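PDB 3E13: putative iron-uptake ABC transport system,periplasmic iron-binding protein from Campylobacter jejuni, which probably binds ferric iron in the periplasm and hands it to an ABC transporter for uptake into the cell. Local coordinates for residues Ser2-Tyr7 with Pro52-Ile57; Lys145-Ser150 with Gly230-Ile235. One frame throughout, in Å; residues are numbered along the deposited sequence.

Interaction 1 of 2, residues Ser2-Tyr7 with Pro52-Ile57; sequences SELNIY and PADIFI
With CG beside the backbone N in both residues (chi1 -63° in D54, -64° in N5), the carboxylate of D54 turns to the main chain of N5 while the N5 amide reaches P52. These bonds lie at the start of the parallel pairing of strands 3-8 and 55-58 in the alpha/beta core of a periplasmic binding-protein lobe. D54 OD2 accepts N5 N at 2.8 Å through its anti lone pair, and N246 ND2 binds the same oxygen, so the carboxylate ties the main chain of strand 3-8 to the loop at N246. N5 O receives both D54 N at 2.8 Å and I55 N at 3.1 Å, which joins the turn to the start of the ladder. N5 ND2 donates to P52 O at 3.0 Å from above the carbonyl plane, while N5 OD1 is taken by N31 of the next strand. From I55 N to N5 O the ladder continues with Y7 N to I55 O, then I57 N to Y7 O, both at 2.9 Å. On one face of the sheet I6 lies beside I55, and I6 CG2 presses on I57 CD1 at 3.5 Å; helix 247-257 packs against I6 and I55. On the other face sits Y7, its hydroxyl bonded to E47 of helix 37-47. There the A53 methyl makes a CH-pi contact, CB standing 3.7 Å from the Y7 ring centroid and only 3° off the ring normal.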
# COMPACT_ATOMS: atom_id res chain seq x y z
N SER A 2 -28.50 -3.69 -8.17
CA SER A 2 -29.17 -3.91 -6.84
C SER A 2 -28.26 -4.22 -5.64
O SER A 2 -28.39 -3.54 -4.66
CB SER A 2 -30.31 -4.90 -6.92
OG SER A 2 -31.20 -4.65 -5.83
N GLU A 3 -27.39 -5.25 -5.70
CA GLU A 3 -26.36 -5.48 -4.68
C GLU A 3 -24.96 -5.52 -5.35
O GLU A 3 -24.81 -5.78 -6.56
CB GLU A 3 -26.59 -6.82 -3.95
CG GLU A 3 -27.48 -6.82 -2.70
CD GLU A 3 -27.29 -8.08 -1.86
OE1 GLU A 3 -27.02 -9.13 -2.50
OE2 GLU A 3 -27.37 -8.04 -0.59
N LEU A 4 -23.94 -5.22 -4.55
CA LEU A 4 -22.53 -5.31 -4.98
C LEU A 4 -21.72 -5.80 -3.80
O LEU A 4 -21.77 -5.25 -2.74
CB LEU A 4 -22.01 -3.95 -5.48
CG LEU A 4 -20.52 -4.02 -5.87
CD1 LEU A 4 -20.31 -4.78 -7.17
CD2 LEU A 4 -20.01 -2.59 -5.99
N ASN A 5 -21.01 -6.92 -3.98
CA ASN A 5 -20.27 -7.55 -2.91
C ASN A 5 -18.76 -7.28 -3.01
O ASN A 5 -18.13 -7.70 -3.97
CB ASN A 5 -20.56 -9.05 -2.98
CG ASN A 5 -22.05 -9.36 -2.72
OD1 ASN A 5 -22.62 -8.85 -1.75
ND2 ASN A 5 -22.66 -10.17 -3.56
N ILE A 6 -18.24 -6.49 -2.08
CA ILE A 6 -16.84 -6.08 -2.08
C ILE A 6 -16.08 -6.81 -0.98
O ILE A 6 -16.49 -6.76 0.17
CB ILE A 6 -16.75 -4.56 -1.84
CG1 ILE A 6 -17.46 -3.84 -2.97
CG2 ILE A 6 -15.28 -4.15 -1.65
CD1 ILE A 6 -17.36 -2.31 -2.95
N TYR A 7 -15.00 -7.48 -1.36
CA TYR A 7 -14.01 -8.04 -0.46
C TYR A 7 -12.81 -7.07 -0.49
O TYR A 7 -12.19 -6.93 -1.51
CB TYR A 7 -13.56 -9.42 -0.95
CG TYR A 7 -14.48 -10.59 -0.65
CD1 TYR A 7 -15.80 -10.41 -0.33
CD2 TYR A 7 -14.04 -11.87 -0.82
CE1 TYR A 7 -16.68 -11.53 -0.09
CE2 TYR A 7 -14.87 -12.98 -0.58
CZ TYR A 7 -16.18 -12.80 -0.25
OH TYR A 7 -17.01 -13.91 -0.08
N PRO A 52 -19.90 -15.13 -3.55
CA PRO A 52 -20.74 -13.95 -3.83
C PRO A 52 -19.91 -12.73 -4.25
O PRO A 52 -20.47 -11.77 -4.74
CB PRO A 52 -21.42 -13.65 -2.50
CG PRO A 52 -21.02 -14.71 -1.53
CD PRO A 52 -19.89 -15.49 -2.13
N ALA A 53 -18.60 -12.74 -3.96
CA ALA A 53 -17.78 -11.56 -4.31
C ALA A 53 -17.97 -11.10 -5.72
O ALA A 53 -17.97 -11.89 -6.68
CB ALA A 53 -16.30 -11.84 -4.06
N ASP A 54 -18.03 -9.77 -5.89
CA ASP A 54 -17.96 -9.11 -7.17
C ASP A 54 -16.64 -8.34 -7.39
O ASP A 54 -16.19 -8.21 -8.52
CB ASP A 54 -19.08 -8.08 -7.30
CG ASP A 54 -20.45 -8.70 -7.26
OD1 ASP A 54 -20.73 -9.52 -8.15
OD2 ASP A 54 -21.24 -8.44 -6.35
N ILE A 55 -16.05 -7.88 -6.29
CA ILE A 55 -14.91 -6.95 -6.33
C ILE A 55 -13.91 -7.38 -5.25
O ILE A 55 -14.30 -7.72 -4.12
CB ILE A 55 -15.41 -5.48 -6.09
CG1 ILE A 55 -16.21 -4.95 -7.28
CG2 ILE A 55 -14.27 -4.58 -5.64
CD1 ILE A 55 -15.37 -4.50 -8.44
N PHE A 56 -12.63 -7.27 -5.63
CA PHE A 56 -11.51 -7.43 -4.71
C PHE A 56 -10.76 -6.10 -4.71
O PHE A 56 -10.33 -5.64 -5.73
CB PHE A 56 -10.61 -8.61 -5.17
CG PHE A 56 -9.44 -8.92 -4.23
CD1 PHE A 56 -9.60 -8.89 -2.84
CD2 PHE A 56 -8.18 -9.26 -4.74
CE1 PHE A 56 -8.55 -9.15 -1.97
CE2 PHE A 56 -7.13 -9.58 -3.88
CZ PHE A 56 -7.32 -9.54 -2.49
N ILE A 57 -10.64 -5.48 -3.55
CA ILE A 57 -9.86 -4.26 -3.37
C ILE A 57 -8.67 -4.55 -2.44
O ILE A 57 -8.83 -5.22 -1.41
CB ILE A 57 -10.70 -3.10 -2.75
CG1 ILE A 57 -12.00 -2.94 -3.43
CG2 ILE A 57 -9.89 -1.78 -2.88
CD1 ILE A 57 -12.89 -1.81 -2.83

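Interaction 2 of 2, residues Lys145-Ser150 with Gly230-Ile235; sequences KTLLAS and GTHINI
T146 OG1 is held by D60 OD2 and S62 OG, and N234 ND2 bonds to the same D60 oxygen, so one carboxylate bridges helix 142-155 and strand 233-241. No hydrogen bond links the two segments directly. Next to this bridge, T146 CG2 comes to 3.6 Å from N234 ND2, the two side chains crossing at about a right angle. N234 OD1 accepts I61 N and, in a bent bond of 2.8 Å, I235 N; with ND2 on D60 this sets the rotation of the amide. The imidazole of H232 carries most of the remaining contact: CG lies anti to the backbone N (chi1 -176°), and this torsion sets the ring against the helix. L147 CD1 lies over one face, 4.2 Å from the ring centroid and offset toward the rim, a CH-pi contact, whereas T146 CG2 meets the edge in the ring plane. S150 CB and OG lie beside the H232 ring, OG bonded back to L147 O at 2.7 Å. I301 of helix 298-302 touches T146, S150 and H232. The N234 side chain is about 4 Å from that of the iron ligand Y143, placing this buried packing near the iron site, where a lobe helix meets a long strand of the antiparallel sheet that probably forms the hinge, as in type II periplasmic binding proteins.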
# COMPACT_ATOMS: atom_id res chain seq x y z
N LYS A 145 6.18 -7.44 2.20
CA LYS A 145 6.41 -8.42 1.13
C LYS A 145 6.72 -7.70 -0.18
O LYS A 145 7.65 -8.05 -0.87
CB LYS A 145 5.23 -9.31 0.97
CG LYS A 145 5.10 -10.23 2.14
CD LYS A 145 4.04 -11.25 1.97
CE LYS A 145 2.68 -10.67 2.00
NZ LYS A 145 1.58 -11.78 2.04
N THR A 146 5.95 -6.67 -0.50
CA THR A 146 6.13 -5.96 -1.75
C THR A 146 7.38 -5.10 -1.76
O THR A 146 8.06 -5.05 -2.77
CB THR A 146 4.88 -5.19 -2.12
OG1 THR A 146 3.83 -6.16 -2.38
CG2 THR A 146 5.09 -4.36 -3.40
N LEU A 147 7.74 -4.50 -0.64
CA LEU A 147 9.00 -3.81 -0.56
C LEU A 147 10.17 -4.76 -0.85
O LEU A 147 11.07 -4.44 -1.61
CB LEU A 147 9.15 -3.08 0.77
CG LEU A 147 10.47 -2.36 1.08
CD1 LEU A 147 10.72 -1.24 0.05
CD2 LEU A 147 10.42 -1.78 2.48
N LEU A 148 10.18 -5.95 -0.22
CA LEU A 148 11.27 -6.87 -0.44
C LEU A 148 11.29 -7.36 -1.89
O LEU A 148 12.34 -7.49 -2.50
CB LEU A 148 11.16 -8.06 0.50
CG LEU A 148 12.32 -9.05 0.35
CD1 LEU A 148 13.63 -8.44 0.64
CD2 LEU A 148 12.09 -10.23 1.31
N ALA A 149 10.12 -7.62 -2.44
CA ALA A 149 10.00 -7.98 -3.86
C ALA A 149 10.63 -6.91 -4.76
O ALA A 149 11.27 -7.24 -5.74
CB ALA A 149 8.57 -8.23 -4.23
N SER A 150 10.44 -5.65 -4.40
CA SER A 150 11.07 -4.55 -5.16
C SER A 150 12.58 -4.56 -5.08
O SER A 150 13.28 -4.18 -6.05
CB SER A 150 10.53 -3.17 -4.76
OG SER A 150 11.06 -2.65 -3.58
N GLY A 230 15.28 6.12 -6.82
CA GLY A 230 14.08 6.70 -6.24
C GLY A 230 13.31 5.75 -5.34
O GLY A 230 13.64 4.56 -5.14
N THR A 231 12.25 6.33 -4.78
CA THR A 231 11.52 5.73 -3.68
C THR A 231 10.52 4.68 -4.19
O THR A 231 9.89 4.81 -5.24
CB THR A 231 10.81 6.92 -2.95
OG1 THR A 231 11.80 7.76 -2.29
CG2 THR A 231 9.79 6.42 -1.90
N HIS A 232 10.31 3.66 -3.35
CA HIS A 232 9.33 2.61 -3.59
C HIS A 232 7.89 3.14 -3.57
O HIS A 232 7.46 3.72 -2.61
CB HIS A 232 9.47 1.52 -2.53
CG HIS A 232 8.56 0.36 -2.74
ND1 HIS A 232 7.52 0.01 -1.87
CD2 HIS A 232 8.52 -0.53 -3.74
CE1 HIS A 232 6.92 -1.08 -2.33
NE2 HIS A 232 7.52 -1.44 -3.45
N ILE A 233 7.24 2.97 -4.71
CA ILE A 233 5.82 3.24 -4.89
C ILE A 233 5.07 1.89 -4.92
O ILE A 233 5.51 0.92 -5.58
CB ILE A 233 5.61 3.97 -6.22
CG1 ILE A 233 6.34 5.33 -6.20
CG2 ILE A 233 4.15 4.15 -6.50
CD1 ILE A 233 5.83 6.26 -5.22
N ASN A 234 3.95 1.84 -4.20
CA ASN A 234 3.01 0.74 -4.26
C ASN A 234 1.64 1.35 -4.56
O ASN A 234 1.48 2.60 -4.52
CB ASN A 234 3.02 -0.02 -2.91
CG ASN A 234 2.43 -1.43 -2.99
OD1 ASN A 234 1.80 -1.84 -3.98
ND2 ASN A 234 2.65 -2.21 -1.93
N ILE A 235 0.68 0.54 -4.98
CA ILE A 235 -0.67 1.00 -5.24
C ILE A 235 -1.68 0.36 -4.34
O ILE A 235 -1.45 -0.74 -3.87
CB ILE A 235 -1.06 0.74 -6.74
CG1 ILE A 235 -1.01 -0.78 -7.09
CG2 ILE A 235 -0.17 1.63 -7.63
CD1 ILE A 235 -1.79 -1.18 -8.34

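In the fold
From the N terminus, strand 3-8 leads through helix 14-26 to strand 29-34, and helix 37-47 then carries the chain over to strand 55-58. Interaction 1 closes this loop, leaving strand 3-8 between 29-34 and 55-58 in the core of one lobe. Interaction 2 opens much later, at helix 142-155, and closes 79 intervening residues on, as the chain enters strand 233-241. The two loops are therefore in series, neither nested nor crossed. They are related through the sheet, without touching: strand 233-241 runs antiparallel beside 55-58 and also pairs with 97-109. Although the centres lie 27 Å apart, the pairing of 55-58 with 233-241 links the first contact to the strand on which helix 142-155, which carries Y143, packs.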